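Local coordinates for beta-lactamase-like protein (Koribacter versatilis, PDB 6B9V), which is a PhnP-family diphosphatase of the metallo-beta-lactamase fold that cleaves reactive photoproducts of FAD, at the zinc ion site. Coordinates in Å, arbitrary orientation; residue numbers count along the deposited sequence, not the author numbering.

The zinc ion site. Residues 20, 23, 25, 28, 234. With ZN (zinc ion), chain B.
Three cysteine sulfurs and one histidine nitrogen hold the zinc in a site typical of PhnP-type metallo-beta-lactamase-like hydrolases. The coordination is close to tetrahedral. SG of Cys23, Cys25 and Cys28 each lie 2.3 Å from ZN, and the imidazole nitrogen ND1 of His234 lies 2.0 Å from ZN. The widest angle, 115°, opens between the sulfurs of Cys28 and Cys23. Soft, polarisable sulfur suits zinc, and each cysteine delivers it by a different rotation: in Cys23 it stands anti to the backbone N (chi1 -176°), in Cys28 anti to the carbonyl carbon, and in Cys25 in the crowded position between the two. The first torsion of His234 likewise puts CG between the backbone N and the carbonyl carbon, and the second swings ND1 away from CA and onto the metal. A neutral imidazole probably limits the net negative charge of a site already holding three sulfurs. SG of Cys23 lies at the edge of this ring, in its plane.

The sulfurs come from a short loop with the spacing C-X-C-X2-C, and the histidine from the loop between strand 226-230 and helix 238-244, so the ion pins together two stretches distant in sequence. The zinc site is separate from the manganese centre, which uses other residues, and its role is most likely structural.

Backbone N-H groups contribute to the second shell. The amide N of Cys25 donates to SG of Cys23 at 3.5 Å, and that of Cys28 to SG of Cys25 at 3.4 Å, so the loop folds back on its own ligands. Thr20 N likewise donates to SG of Cys28, at 3.3 Å and nearly straight at the hydrogen (167°). Such bonds probably spread the negative charge of sulfurs that are presumably thiolates when bound to zinc, and help to fix their orientation. With OG1 anti to its carbonyl carbon, Thr20 places this hydroxyl 4.1 Å above the plane of the His234 ring, over its centre.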
loop_
_atom_site.group_PDB
_atom_site.type_symbol
_atom_site.label_atom_id
_atom_site.label_comp_id
_atom_site.label_asym_id
_atom_site.label_seq_id
_atom_site.Cartn_x
_atom_site.Cartn_y
_atom_site.Cartn_z
ATOM N N THR A 20 -0.168 -14.476 -3.109
ATOM C CA THR A 20 0.739 -13.818 -4.041
ATOM C C THR A 20 -0.029 -13.524 -5.322
ATOM O O THR A 20 -0.685 -14.419 -5.852
ATOM C CB THR A 20 1.963 -14.724 -4.361
ATOM O OG1 THR A 20 2.766 -14.880 -3.184
ATOM C CG2 THR A 20 2.807 -14.138 -5.480
ATOM N N CYS A 23 -0.861 -16.101 -8.459
ATOM C CA CYS A 23 -0.603 -17.479 -8.055
ATOM C C CYS A 23 -1.904 -18.221 -7.761
ATOM O O CYS A 23 -2.774 -17.713 -7.052
ATOM C CB CYS A 23 0.304 -17.525 -6.815
ATOM S SG CYS A 23 0.781 -19.209 -6.307
ATOM N N CYS A 25 -1.948 -21.451 -6.372
ATOM C CA CYS A 25 -1.612 -22.631 -5.558
ATOM C C CYS A 25 -2.671 -22.845 -4.468
ATOM O O CYS A 25 -3.539 -21.986 -4.255
ATOM C CB CYS A 25 -0.217 -22.477 -4.920
ATOM S SG CYS A 25 -0.162 -21.437 -3.417
ATOM N N CYS A 28 -2.823 -19.971 -1.815
ATOM C CA CYS A 28 -3.318 -18.706 -2.378
ATOM C C CYS A 28 -4.794 -18.804 -2.770
ATOM O O CYS A 28 -5.474 -17.784 -2.893
ATOM C CB CYS A 28 -2.465 -18.276 -3.584
ATOM S SG CYS A 28 -0.794 -17.690 -3.074
ATOM N N HIS A 234 3.195 -18.224 1.154
ATOM C CA HIS A 234 2.187 -19.193 0.726
ATOM C C HIS A 234 2.662 -20.646 0.805
ATOM O O HIS A 234 1.902 -21.587 0.546
ATOM C CB HIS A 234 1.670 -18.850 -0.699
ATOM C CG HIS A 234 2.704 -18.886 -1.785
ATOM N ND1 HIS A 234 2.411 -19.025 -3.127
ATOM C CD2 HIS A 234 4.061 -18.873 -1.707
ATOM C CE1 HIS A 234 3.530 -19.048 -3.827
ATOM N NE2 HIS A 234 4.546 -18.959 -2.989
HETATM ZN ZN ZN B . 0.577 -19.296 -3.997
#